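Local atomic coordinates of o-succinylbenzoate synthase (Synechococcus elongatus, PDB entry 2OZT), a protein that converts 2-succinyl-6-hydroxy-2,4-cyclohexadiene-1-carboxylate to 2-succinylbenzoate with a divalent metal ion, a step on the way to phylloquinone. Residues 45-50 with 85-90; 106-111 with 282-287; 243-248 with 271-276; 264-269 with 292-297; 278-283 with 298-303. All blocks are in the same frame, centred on the assembly; numbering follows the deposited sequence. Where two conformers were deposited one is given.

Interaction 1: residues 45-50 with 85-90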
# COMPACT_ATOMS: atom_id res chain seq x y z
N GLY A 45 -2.89 -10.09 -14.70
CA GLY A 45 -2.39 -9.83 -13.34
C GLY A 45 -1.11 -9.03 -13.49
O GLY A 45 -0.53 -8.87 -14.57
N GLU A 46 -0.69 -8.49 -12.35
CA GLU A 46 0.52 -7.67 -12.30
C GLU A 46 1.36 -8.04 -11.09
O GLU A 46 0.86 -8.13 -9.97
CB GLU A 46 0.11 -6.20 -12.24
CG GLU A 46 1.30 -5.24 -12.06
CD GLU A 46 0.89 -3.76 -12.13
OE1 GLU A 46 -0.28 -3.40 -12.44
OE2 GLU A 46 1.81 -2.92 -11.80
N ILE A 47 2.67 -8.21 -11.34
CA ILE A 47 3.68 -8.49 -10.30
C ILE A 47 4.65 -7.31 -10.26
O ILE A 47 5.40 -7.07 -11.21
CB ILE A 47 4.50 -9.74 -10.68
CG1 ILE A 47 3.55 -10.95 -10.89
CG2 ILE A 47 5.58 -10.08 -9.69
CD1 ILE A 47 4.23 -12.20 -11.46
N ALA A 48 4.61 -6.55 -9.16
CA ALA A 48 5.43 -5.34 -9.08
C ALA A 48 6.02 -5.14 -7.68
O ALA A 48 5.63 -4.20 -6.99
CB ALA A 48 4.56 -4.12 -9.45
N PRO A 49 6.99 -5.96 -7.27
CA PRO A 49 7.62 -5.71 -5.98
C PRO A 49 8.27 -4.32 -5.97
O PRO A 49 8.65 -3.77 -7.04
CB PRO A 49 8.67 -6.80 -5.87
CG PRO A 49 9.00 -7.18 -7.34
CD PRO A 49 7.62 -7.08 -8.00
N LEU A 50 8.33 -3.71 -4.80
CA LEU A 50 8.82 -2.34 -4.69
C LEU A 50 10.24 -2.37 -4.10
O LEU A 50 10.43 -2.89 -3.02
CB LEU A 50 7.85 -1.55 -3.80
CG LEU A 50 8.02 -0.03 -3.67
CD1 LEU A 50 7.84 0.67 -5.00
CD2 LEU A 50 7.01 0.51 -2.66
N PRO A 85 6.01 -12.83 -2.59
CA PRO A 85 4.59 -12.50 -2.38
C PRO A 85 3.96 -11.66 -3.48
O PRO A 85 2.77 -11.83 -3.76
CB PRO A 85 4.57 -11.74 -1.05
CG PRO A 85 5.99 -11.24 -0.88
CD PRO A 85 6.89 -12.29 -1.53
N ALA A 86 4.71 -10.75 -4.11
CA ALA A 86 4.13 -10.03 -5.26
C ALA A 86 3.78 -10.99 -6.42
O ALA A 86 2.77 -10.78 -7.09
CB ALA A 86 5.05 -8.86 -5.71
N ALA A 87 4.64 -11.99 -6.63
CA ALA A 87 4.31 -13.02 -7.64
C ALA A 87 3.06 -13.80 -7.24
O ALA A 87 2.20 -14.05 -8.11
CB ALA A 87 5.50 -13.95 -7.83
N GLN A 88 2.93 -14.18 -5.97
CA GLN A 88 1.70 -14.81 -5.48
C GLN A 88 0.48 -13.93 -5.78
O GLN A 88 -0.56 -14.42 -6.26
CB GLN A 88 1.76 -15.12 -3.99
CG GLN A 88 2.87 -16.09 -3.54
CD GLN A 88 2.86 -16.26 -2.01
OE1 GLN A 88 2.96 -15.28 -1.25
NE2 GLN A 88 2.80 -17.51 -1.57
N PHE A 89 0.57 -12.64 -5.50
CA PHE A 89 -0.55 -11.73 -5.79
C PHE A 89 -0.84 -11.70 -7.27
O PHE A 89 -2.01 -11.82 -7.71
CB PHE A 89 -0.20 -10.30 -5.31
CG PHE A 89 -1.11 -9.23 -5.86
CD1 PHE A 89 -2.30 -8.90 -5.24
CD2 PHE A 89 -0.78 -8.55 -7.04
CE1 PHE A 89 -3.11 -7.89 -5.71
CE2 PHE A 89 -1.61 -7.54 -7.55
CZ PHE A 89 -2.78 -7.20 -6.89
N GLY A 90 0.21 -11.57 -8.08
CA GLY A 90 -0.03 -11.46 -9.53
C GLY A 90 -0.70 -12.69 -10.13
O GLY A 90 -1.68 -12.54 -10.88
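I47 packs against A86 and A87, and P49 against A86, in the N-terminal, enolase-type capping domain, where strand 45-47 runs antiparallel to helix 85-90 (175° between the axes, 6.5 Å apart). Apolar contacts come first. I47 turns two branches to the helix: CG2 lies 4.2 Å from A86 CB, and CD1 comes within 4.2 Å of A87 CB. A86 points its methyl across, its CB meeting P49 CD at 3.9 Å.

A second group is glycine against backbone. With no side chain on G90, its CA approaches to 3.5 Å from E46 O and also touches I47 CG1. G45 CA stands 3.7 Å from G90 O.

Third, a carbonyl meets an aromatic edge: E46 O lies 3.4 Å from F89 CD2, in the plane of the ring, with CE2 almost as near. F89 CG is anti to its backbone N (chi1 165°), and the ring beyond it also touches A279 and I283 of helix 277-290.

Stronger polar bonds lead elsewhere. The E46 carboxylate accepts from Y10 OH and from the backbone N of G276 and A279, while E56 takes the N-H groups of A86 and A87. No hydrogen bond crosses between the two segments, consistent with a junction resting mainly on close apolar fit, to which E46 O at the F89 edge adds at most a weak C-H contact.

Interaction 2: residues 106-111 with 282-287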
# COMPACT_ATOMS: atom_id res chain seq x y z
N ARG A 106 -15.86 0.46 -7.10
CA ARG A 106 -16.49 1.67 -6.63
C ARG A 106 -15.46 2.67 -6.13
O ARG A 106 -14.32 2.28 -5.80
CB ARG A 106 -17.53 1.36 -5.55
CG ARG A 106 -16.97 1.22 -4.18
CD ARG A 106 -18.03 0.87 -3.15
NE ARG A 106 -18.38 -0.55 -3.22
CZ ARG A 106 -19.29 -1.10 -2.42
NH1 ARG A 106 -19.91 -0.33 -1.51
NH2 ARG A 106 -19.56 -2.38 -2.51
N PRO A 107 -15.83 3.96 -6.16
CA PRO A 107 -15.09 4.94 -5.41
C PRO A 107 -15.13 4.56 -3.94
O PRO A 107 -16.19 4.28 -3.37
CB PRO A 107 -15.87 6.25 -5.66
CG PRO A 107 -17.22 5.80 -6.06
CD PRO A 107 -16.95 4.59 -6.89
N TRP A 108 -13.94 4.46 -3.38
CA TRP A 108 -13.74 4.52 -1.94
C TRP A 108 -13.06 5.84 -1.60
O TRP A 108 -12.35 6.40 -2.45
CB TRP A 108 -12.82 3.38 -1.56
CG TRP A 108 -13.41 2.03 -1.85
CD1 TRP A 108 -13.13 1.21 -2.92
CD2 TRP A 108 -14.41 1.33 -1.07
NE1 TRP A 108 -13.87 0.07 -2.85
CE2 TRP A 108 -14.67 0.11 -1.74
CE3 TRP A 108 -15.11 1.63 0.09
CZ2 TRP A 108 -15.57 -0.84 -1.25
CZ3 TRP A 108 -16.04 0.66 0.57
CH2 TRP A 108 -16.26 -0.54 -0.12
N PRO A 109 -13.28 6.34 -0.37
CA PRO A 109 -12.57 7.55 0.03
C PRO A 109 -11.06 7.33 -0.09
O PRO A 109 -10.58 6.23 0.26
CB PRO A 109 -12.93 7.71 1.50
CG PRO A 109 -14.30 7.09 1.61
CD PRO A 109 -14.20 5.87 0.69
N ILE A 110 -10.36 8.39 -0.51
CA ILE A 110 -8.91 8.33 -0.74
C ILE A 110 -8.22 9.33 0.17
O ILE A 110 -8.70 10.45 0.33
CB ILE A 110 -8.57 8.72 -2.19
CG1 ILE A 110 -9.30 7.82 -3.20
CG2 ILE A 110 -7.04 8.69 -2.44
CD1 ILE A 110 -8.88 6.34 -3.09
N CYS A 111 -7.10 8.94 0.77
CA CYS A 111 -6.32 9.86 1.65
C CYS A 111 -5.50 10.81 0.80
O CYS A 111 -4.83 10.39 -0.16
CB CYS A 111 -5.41 9.00 2.50
SG CYS A 111 -4.38 9.93 3.62
N ALA A 282 -7.42 -4.83 -9.75
CA ALA A 282 -7.54 -6.06 -8.99
C ALA A 282 -7.75 -5.79 -7.49
O ALA A 282 -8.52 -6.49 -6.83
CB ALA A 282 -6.31 -6.91 -9.17
N ILE A 283 -7.03 -4.80 -6.95
CA ILE A 283 -7.19 -4.49 -5.55
C ILE A 283 -8.58 -3.90 -5.28
O ILE A 283 -9.23 -4.29 -4.31
CB ILE A 283 -6.07 -3.51 -5.09
CG1 ILE A 283 -4.72 -4.22 -5.14
CG2 ILE A 283 -6.34 -3.04 -3.66
CD1 ILE A 283 -3.49 -3.23 -4.99
N PHE A 284 -9.00 -2.94 -6.10
CA PHE A 284 -10.37 -2.42 -5.93
C PHE A 284 -11.42 -3.55 -6.02
O PHE A 284 -12.44 -3.48 -5.30
CB PHE A 284 -10.68 -1.27 -6.88
CG PHE A 284 -10.18 0.07 -6.37
CD1 PHE A 284 -8.81 0.30 -6.18
CD2 PHE A 284 -11.08 1.09 -6.10
CE1 PHE A 284 -8.36 1.54 -5.69
CE2 PHE A 284 -10.65 2.31 -5.65
CZ PHE A 284 -9.29 2.56 -5.44
N HIS A 285 -11.22 -4.56 -6.87
CA HIS A 285 -12.15 -5.69 -6.88
C HIS A 285 -12.13 -6.39 -5.51
O HIS A 285 -13.18 -6.77 -4.98
CB HIS A 285 -11.71 -6.66 -7.99
CG HIS A 285 -12.36 -8.02 -7.93
ND1 HIS A 285 -13.71 -8.20 -8.10
CD2 HIS A 285 -11.84 -9.25 -7.71
CE1 HIS A 285 -14.00 -9.49 -7.98
NE2 HIS A 285 -12.88 -10.15 -7.76
N LEU A 286 -10.93 -6.65 -4.99
CA LEU A 286 -10.85 -7.29 -3.68
C LEU A 286 -11.53 -6.45 -2.57
O LEU A 286 -12.10 -7.00 -1.63
CB LEU A 286 -9.38 -7.52 -3.31
CG LEU A 286 -8.71 -8.63 -4.16
CD1 LEU A 286 -7.19 -8.52 -4.11
CD2 LEU A 286 -9.15 -9.99 -3.61
N LEU A 287 -11.44 -5.13 -2.68
CA LEU A 287 -12.10 -4.27 -1.71
C LEU A 287 -13.62 -4.40 -1.70
O LEU A 287 -14.26 -4.01 -0.73
CB LEU A 287 -11.70 -2.81 -1.95
CG LEU A 287 -10.18 -2.48 -1.73
CD1 LEU A 287 -9.87 -1.03 -2.03
CD2 LEU A 287 -9.75 -2.83 -0.31
O HOH W 1 -14.31 -1.49 -5.20
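W108 CG and F284 CG each lie anti to their own carbonyl carbon and beside the backbone N (chi1 -62° and -83°), and the two rings beyond them meet. The contact belongs to the TIM-barrel part of the enolase fold: residues 106-111 lead toward the first barrel strand, 112-114, and residues 282-287 lie on helix 277-290, which follows the last one.

The two aromatic side chains slide past each other in opposite directions, their planes 54° apart, so the pair is neither a stack nor edge-to-face. F284 CD2 comes to the edge of the indole near its plane, 3.8 Å from W108 CD1. The F284 rim also receives a backbone carbonyl, R106 O, which lies in the ring plane 3.5 Å from F284 CD2. I110 CD1 is a more distant neighbour near F284 CZ.

L287 meets the indole next to this, from NE1 round to CZ2. Its CB is 3.7 Å from W108 NE1, and its carbonyl O stands 3.5 Å from W108 CZ2. One indole face is covered by R106 CG, toward the rim, and W108 CH2 lies in turn over the R106 guanidinium, whose NE forms a salt bridge with E288. L296 packs on both W108 and F284.

No direct hydrogen bond joins the segments; one water does it instead. It accepts from R106 N at 3.1 Å and from W108 NE1 at 2.9 Å. The same water donates to F284 O at 2.7 Å, tying the indole N-H to the helix backbone.

Interaction 3: residues 243-248 with 271-276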
# COMPACT_ATOMS: atom_id res chain seq x y z
N VAL A 243 -0.75 -1.00 7.67
CA VAL A 243 -0.97 -0.45 6.32
C VAL A 243 -0.62 -1.58 5.33
O VAL A 243 0.53 -2.00 5.25
CB VAL A 243 -0.09 0.79 6.09
CG1 VAL A 243 -0.32 1.36 4.68
CG2 VAL A 243 -0.39 1.86 7.17
N ILE A 244 -1.63 -2.11 4.64
CA ILE A 244 -1.45 -3.27 3.78
C ILE A 244 -1.27 -2.85 2.34
O ILE A 244 -2.14 -2.14 1.78
CB ILE A 244 -2.74 -4.13 3.84
CG1 ILE A 244 -3.06 -4.60 5.27
CG2 ILE A 244 -2.64 -5.35 2.88
CD1 ILE A 244 -1.94 -5.44 5.93
N LYS A 245 -0.13 -3.25 1.76
CA LYS A 245 0.08 -3.04 0.32
C LYS A 245 -0.25 -4.33 -0.39
O LYS A 245 0.57 -5.24 -0.49
CB LYS A 245 1.54 -2.67 0.00
CG LYS A 245 1.93 -1.24 0.42
CD LYS A 245 2.01 -0.96 1.96
CE LYS A 245 3.03 -1.83 2.69
NZ LYS A 245 2.99 -1.44 4.19
N THR A 246 -1.50 -4.41 -0.83
CA THR A 246 -2.02 -5.68 -1.34
C THR A 246 -1.16 -6.24 -2.49
O THR A 246 -0.98 -7.47 -2.57
CB THR A 246 -3.45 -5.50 -1.73
OG1 THR A 246 -4.21 -5.08 -0.59
CG2 THR A 246 -4.11 -6.79 -2.25
N ALA A 247 -0.64 -5.37 -3.34
CA ALA A 247 0.15 -5.85 -4.47
C ALA A 247 1.45 -6.52 -4.05
O ALA A 247 2.06 -7.27 -4.83
CB ALA A 247 0.43 -4.69 -5.44
N LEU A 248 1.91 -6.21 -2.82
CA LEU A 248 3.19 -6.74 -2.33
C LEU A 248 3.07 -7.89 -1.33
O LEU A 248 4.06 -8.47 -0.92
CB LEU A 248 4.00 -5.64 -1.62
CG LEU A 248 4.12 -4.32 -2.36
CD1 LEU A 248 5.01 -3.34 -1.51
CD2 LEU A 248 4.72 -4.57 -3.78
N SER A 271 -3.16 0.51 1.02
CA SER A 271 -2.38 1.52 0.32
C SER A 271 -1.68 1.04 -0.90
O SER A 271 -1.61 -0.17 -1.20
CB SER A 271 -1.36 2.13 1.30
OG SER A 271 -0.27 1.29 1.47
N SER A 272 -1.22 2.04 -1.66
CA SER A 272 -0.57 1.79 -2.95
C SER A 272 0.92 1.54 -2.86
O SER A 272 1.62 2.16 -2.06
CB SER A 272 -0.79 2.99 -3.86
OG SER A 272 -0.12 2.79 -5.11
N ALA A 273 1.43 0.64 -3.67
CA ALA A 273 2.87 0.41 -3.84
C ALA A 273 3.30 0.98 -5.20
O ALA A 273 4.22 0.44 -5.84
CB ALA A 273 3.15 -1.08 -3.82
N LEU A 274 2.63 2.04 -5.66
CA LEU A 274 2.91 2.64 -6.99
C LEU A 274 2.87 1.58 -8.07
O LEU A 274 3.78 1.47 -8.92
CB LEU A 274 4.26 3.39 -6.97
CG LEU A 274 4.36 4.55 -5.98
CD1 LEU A 274 5.74 5.18 -6.14
CD2 LEU A 274 3.26 5.59 -6.19
N GLU A 275 1.80 0.80 -8.03
CA GLU A 275 1.57 -0.26 -9.01
C GLU A 275 0.73 0.30 -10.17
O GLU A 275 0.22 1.41 -10.12
CB GLU A 275 0.89 -1.48 -8.35
CG GLU A 275 -0.49 -1.21 -7.79
CD GLU A 275 -0.49 -0.33 -6.54
OE1 GLU A 275 -0.78 0.87 -6.67
OE2 GLU A 275 -0.26 -0.88 -5.45
N GLY A 276 0.56 -0.50 -11.23
CA GLY A 276 -0.17 -0.00 -12.39
C GLY A 276 -1.65 -0.35 -12.33
O GLY A 276 -2.15 -0.86 -11.30
O HOH W 2 -3.45 -2.25 -0.78
O HOH W 3 -0.61 -2.30 -3.08
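S271 sets its hydroxyl in the corner formed by V243 and K245 at the end of the sixth barrel strand. S271 OG takes the crowded position between its backbone N and carbonyl carbon (chi1 78°), where V243 CG1 and K245 CD are 3.2 Å from it. In K245, bends at chi2 and chi3 (69° and 60°) turn CD and CE back; NZ, continuing anti, donates to V243 O at 2.7 Å from above the carbonyl plane.

The backbones are joined by S271 N to I244 O, 2.9 Å and nearly straight, and by a water accepting from T246 N and donating to both I244 O and S271 O. A273 CB packs 3.7 Å from L248 CG.

E275 bends at chi2 to bring its carboxylate back over its loop. OE1 accepts from S272 OG at 2.6 Å, and S272 OG accepts from L274 N, an ST turn. E275 OE2 accepts from A273 N at 2.9 Å and from a water bridging A247 N and S271 O.

Bonds of E275, S272 and S271 N hold the loop, while V243 O, V224 O and the magnesium ligand D221 hold the amine, consistent with a preset position for K245, the predicted proton acceptor.

Interaction 4: residues 264-269 with 292-297. With PO4 (phosphate ion), chain B.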
# COMPACT_ATOMS: atom_id res chain seq x y z
N GLU A 264 -7.72 -7.63 13.04
CA GLU A 264 -8.98 -6.85 13.07
C GLU A 264 -9.19 -6.02 11.80
O GLU A 264 -8.34 -5.19 11.46
CB GLU A 264 -8.94 -5.88 14.25
CG GLU A 264 -8.90 -6.56 15.61
CD GLU A 264 -10.21 -7.23 15.95
OE1 GLU A 264 -11.26 -6.86 15.36
OE2 GLU A 264 -10.20 -8.13 16.82
N PRO A 265 -10.33 -6.22 11.11
CA PRO A 265 -10.58 -5.41 9.90
C PRO A 265 -10.49 -3.92 10.14
O PRO A 265 -10.00 -3.17 9.30
CB PRO A 265 -12.03 -5.81 9.49
CG PRO A 265 -12.22 -7.18 10.11
CD PRO A 265 -11.39 -7.22 11.36
N GLN A 266 -10.95 -3.43 11.30
CA GLN A 266 -10.91 -2.00 11.59
C GLN A 266 -9.50 -1.45 11.74
O GLN A 266 -9.33 -0.25 11.68
CB GLN A 266 -11.76 -1.75 12.86
CG GLN A 266 -11.99 -0.25 13.25
CD GLN A 266 -10.84 0.39 13.98
OE1 GLN A 266 -10.03 -0.30 14.65
NE2 GLN A 266 -10.72 1.72 13.84
N ARG A 267 -8.52 -2.32 11.94
CA ARG A 267 -7.14 -1.85 12.07
C ARG A 267 -6.37 -1.82 10.74
O ARG A 267 -5.19 -1.53 10.72
CB ARG A 267 -6.40 -2.71 13.10
CG ARG A 267 -6.84 -2.41 14.57
CD ARG A 267 -6.64 -0.98 14.92
NE ARG A 267 -6.44 -0.82 16.35
CZ ARG A 267 -7.18 -0.05 17.15
NH1 ARG A 267 -8.18 0.68 16.67
NH2 ARG A 267 -6.90 -0.00 18.45
N LEU A 268 -7.03 -2.15 9.62
CA LEU A 268 -6.38 -2.13 8.28
C LEU A 268 -6.58 -0.81 7.54
O LEU A 268 -7.67 -0.23 7.53
CB LEU A 268 -6.94 -3.25 7.38
CG LEU A 268 -6.82 -4.65 7.96
CD1 LEU A 268 -7.22 -5.63 6.88
CD2 LEU A 268 -5.41 -4.97 8.49
N VAL A 269 -5.50 -0.41 6.86
CA VAL A 269 -5.55 0.68 5.89
C VAL A 269 -4.90 0.14 4.62
O VAL A 269 -3.77 -0.35 4.66
CB VAL A 269 -4.75 1.90 6.41
CG1 VAL A 269 -4.67 2.98 5.31
CG2 VAL A 269 -5.45 2.48 7.65
N PRO A 292 -13.35 -1.63 2.90
CA PRO A 292 -12.48 -0.85 3.79
C PRO A 292 -13.24 0.21 4.59
O PRO A 292 -14.23 0.78 4.11
CB PRO A 292 -11.47 -0.20 2.81
CG PRO A 292 -12.17 -0.21 1.48
CD PRO A 292 -13.01 -1.47 1.49
N CYS A 293 -12.74 0.50 5.78
CA CYS A 293 -13.35 1.49 6.66
C CYS A 293 -12.46 2.69 6.95
O CYS A 293 -12.76 3.51 7.84
CB CYS A 293 -13.77 0.86 7.99
SG CYS A 293 -12.43 0.17 8.92
N HIS A 294 -11.35 2.78 6.23
CA HIS A 294 -10.47 3.95 6.32
C HIS A 294 -10.07 4.39 4.93
O HIS A 294 -9.99 3.55 4.00
CB HIS A 294 -9.21 3.61 7.11
CG HIS A 294 -9.51 3.16 8.50
ND1 HIS A 294 -10.11 3.98 9.43
CD2 HIS A 294 -9.30 1.96 9.13
CE1 HIS A 294 -10.26 3.32 10.57
NE2 HIS A 294 -9.79 2.09 10.42
N ALA A 295 -9.81 5.69 4.78
CA ALA A 295 -9.43 6.26 3.49
C ALA A 295 -8.22 5.51 2.95
O ALA A 295 -7.27 5.23 3.69
CB ALA A 295 -9.03 7.74 3.67
N LEU A 296 -8.26 5.19 1.66
CA LEU A 296 -7.21 4.40 1.04
C LEU A 296 -5.96 5.19 0.74
O LEU A 296 -6.04 6.39 0.34
CB LEU A 296 -7.67 3.84 -0.33
CG LEU A 296 -8.97 3.05 -0.39
CD1 LEU A 296 -9.23 2.59 -1.82
CD2 LEU A 296 -8.90 1.83 0.59
N GLY A 297 -4.81 4.55 0.89
CA GLY A 297 -3.54 5.24 0.58
C GLY A 297 -3.23 5.14 -0.90
O GLY A 297 -2.13 4.69 -1.28
P PO4 B . -10.26 7.36 8.00
O1 PO4 B . -10.65 7.60 6.58
O2 PO4 B . -8.98 6.61 7.95
O3 PO4 B . -10.04 8.71 8.67
O4 PO4 B . -11.17 6.60 8.96
O HOH W 4 -9.80 -0.44 5.91
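H294, in the loop after helix 277-290, reaches Q266 and L268 where the chain enters 268-270, the last strand of the TIM barrel. Its imidazole is gripped at both nitrogens. H294 NE2 donates to Q266 O at 2.7 Å, with the acceptor in the ring plane and the donor tilted from the carbonyl plane. A second carbonyl, L268 O, lies at the same ring's edge, 3.2 Å from H294 CD2.

H294 ND1 faces a phosphate, probably from the crystallisation liquor, and donates to its O4 at 2.9 Å in an almost straight bond (172°). A295 N adds a bond to phosphate O1 at 2.8 Å, and R165 NH2 and T134 OG1 also bond the anion. With both ring nitrogens facing acceptors, the imidazole may be doubly protonated, which a nearby anion would tend to favour.

The Q266 amide crosses the imidazole obliquely, with planes 77° apart. Its NE2 stands 3.6 Å from H294 NE2. C293 SG lies over one imidazole face toward the rim and touches Q266 CA at 3.8 Å. The ring also meets F241 edge-to-face.

On the inner side, V269 CG2 touches H294 CB and V269 CG1 approaches A295 O. This contact is at the N-terminal end of strand 268-270, away from the strand ends that carry the active site in this fold. One water links the backbones beside the histidine, donating to L268 O at 2.7 Å and accepting from C293 N at 3.1 Å.

Interaction 5: residues 278-283 with 298-303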
# COMPACT_ATOMS: atom_id res chain seq x y z
N ILE A 278 -3.54 -2.58 -13.80
CA ILE A 278 -3.98 -3.98 -13.66
C ILE A 278 -4.04 -4.35 -12.17
O ILE A 278 -5.06 -4.79 -11.67
CB ILE A 278 -3.12 -4.93 -14.49
CG1 ILE A 278 -3.43 -4.65 -15.96
CG2 ILE A 278 -3.39 -6.38 -14.09
CD1 ILE A 278 -2.50 -5.47 -16.95
N ALA A 279 -2.95 -4.08 -11.44
CA ALA A 279 -2.92 -4.38 -10.01
C ALA A 279 -3.93 -3.53 -9.25
O ALA A 279 -4.61 -4.03 -8.37
CB ALA A 279 -1.50 -4.07 -9.46
N ARG A 280 -3.98 -2.23 -9.55
CA ARG A 280 -4.92 -1.35 -8.78
C ARG A 280 -6.37 -1.82 -8.98
O ARG A 280 -7.12 -1.86 -8.02
CB ARG A 280 -4.82 0.13 -9.18
CG ARG A 280 -3.53 0.71 -8.74
CD ARG A 280 -3.52 2.24 -8.55
NE ARG A 280 -2.11 2.62 -8.65
CZ ARG A 280 -1.63 3.85 -8.85
NH1 ARG A 280 -2.46 4.91 -8.94
NH2 ARG A 280 -0.32 4.00 -8.95
N THR A 281 -6.73 -2.18 -10.22
CA THR A 281 -8.11 -2.61 -10.47
C THR A 281 -8.39 -3.92 -9.75
O THR A 281 -9.46 -4.09 -9.17
CB THR A 281 -8.41 -2.73 -11.97
OG1 THR A 281 -8.05 -1.51 -12.61
CG2 THR A 281 -9.92 -2.92 -12.19
N ALA A 282 -7.42 -4.83 -9.75
CA ALA A 282 -7.54 -6.06 -8.99
C ALA A 282 -7.75 -5.79 -7.49
O ALA A 282 -8.52 -6.49 -6.83
CB ALA A 282 -6.31 -6.91 -9.17
N ILE A 283 -7.03 -4.80 -6.95
CA ILE A 283 -7.19 -4.49 -5.55
C ILE A 283 -8.58 -3.90 -5.28
O ILE A 283 -9.23 -4.29 -4.31
CB ILE A 283 -6.07 -3.51 -5.09
CG1 ILE A 283 -4.72 -4.22 -5.14
CG2 ILE A 283 -6.34 -3.04 -3.66
CD1 ILE A 283 -3.49 -3.23 -4.99
N PHE A 298 -4.17 5.60 -1.73
CA PHE A 298 -4.01 5.53 -3.18
C PHE A 298 -3.98 6.91 -3.82
O PHE A 298 -4.16 7.02 -5.06
CB PHE A 298 -5.11 4.66 -3.80
CG PHE A 298 -4.80 3.17 -3.73
CD1 PHE A 298 -4.23 2.51 -4.83
CD2 PHE A 298 -5.05 2.42 -2.57
CE1 PHE A 298 -3.93 1.14 -4.76
CE2 PHE A 298 -4.76 1.06 -2.52
CZ PHE A 298 -4.21 0.42 -3.61
N GLY A 299 -3.65 7.91 -3.00
CA GLY A 299 -3.58 9.33 -3.47
C GLY A 299 -2.24 9.64 -4.09
O GLY A 299 -1.60 10.63 -3.75
N VAL A 300 -1.82 8.77 -5.03
CA VAL A 300 -0.44 8.75 -5.50
C VAL A 300 -0.33 9.14 -6.98
O VAL A 300 0.70 8.87 -7.59
CB VAL A 300 0.20 7.34 -5.30
CG1 VAL A 300 0.29 6.98 -3.79
CG2 VAL A 300 -0.60 6.27 -6.09
N ASP A 301 -1.37 9.74 -7.53
CA ASP A 301 -1.39 10.13 -8.96
C ASP A 301 -0.28 11.04 -9.40
O ASP A 301 0.05 11.04 -10.58
CB ASP A 301 -2.70 10.83 -9.32
CG ASP A 301 -3.85 9.86 -9.44
OD1 ASP A 301 -3.63 8.65 -9.38
OD2 ASP A 301 -4.98 10.35 -9.58
N ARG A 302 0.29 11.82 -8.50
CA ARG A 302 1.42 12.67 -8.90
C ARG A 302 2.55 11.86 -9.46
O ARG A 302 3.24 12.32 -10.40
CB ARG A 302 1.94 13.50 -7.74
CG ARG A 302 1.12 14.73 -7.53
CD ARG A 302 1.70 15.60 -6.44
NE ARG A 302 3.03 16.10 -6.80
CZ ARG A 302 3.82 16.75 -5.96
NH1 ARG A 302 3.42 16.97 -4.71
NH2 ARG A 302 5.01 17.18 -6.37
N TRP A 303 2.80 10.68 -8.87
CA TRP A 303 3.94 9.84 -9.25
C TRP A 303 3.53 8.78 -10.21
O TRP A 303 4.20 8.54 -11.20
CB TRP A 303 4.66 9.26 -8.02
CG TRP A 303 5.03 10.38 -7.17
CD1 TRP A 303 6.09 11.24 -7.34
CD2 TRP A 303 4.26 10.91 -6.10
NE1 TRP A 303 6.04 12.25 -6.40
CE2 TRP A 303 4.92 12.07 -5.63
CE3 TRP A 303 3.06 10.51 -5.48
CZ2 TRP A 303 4.44 12.81 -4.55
CZ3 TRP A 303 2.59 11.27 -4.41
CH2 TRP A 303 3.28 12.41 -3.97
O HOH W 5 -4.92 5.13 -7.76
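Within this contact R280 NH1 donates to a water at 2.7 Å and faces D301 OD1 in a long salt bridge of 3.9 Å. R280 projects from helix 277-290, the helix after the last strand of the TIM barrel, toward the loop that follows that helix. The carboxylate comes to the edge of the guanidinium, in its plane, the two flat groups only 12° from coplanar. Other nitrogens of the same group have partners beyond the contact: NE in a salt bridge with E275, NH2 bonded to R304 O.

V300 covers one guanidinium face. With CG1 anti to the carbonyl carbon (chi1 -64°), CG2 falls between the backbone N and the carbonyl carbon and lies 3.7 Å from R280 NH2 and as near to NH1. An apolar lid on one face and polar partners around the edge would restrain the rotation of the group.

The loop takes a tight course here. G299 is the centre of an inverse gamma turn, closed by a weak bond from V300 N to F298 O. The NH1-bound water also donates, weakly, to F298 O at 3.4 Å.

F298 receives the aliphatic part of R280 at its edge. Chain and ring slide past each other in opposite directions, with R280 CD 3.8 Å from F298 CD1. Farther round that rim and still in the ring plane, I283 CD1 touches F298 CZ at 4.0 Å.

How the interactions relate
Interactions 1 and 3 are buried, 5 is buried but for D301 at its edge, and 2 and 4 are partly buried, 4 with exposed Q266 and C293. Helix 277-290 serves interactions 2 and 5, which share A282 and I283, and interactions 3 and 4 meet through the neighbouring barrel strands 241-244 and 268-270. Interaction 1 belongs to the capping domain but joins the barrel through E46. The chemistry follows place: apolar fit in 1, aromatic contacts with one bridging water in 2, a dense hydrogen-bond network at the active site in 3, a histidine and anion cluster in 4. In 5 an arginine is central, tied to interaction 3 by the E275-R280 salt bridge.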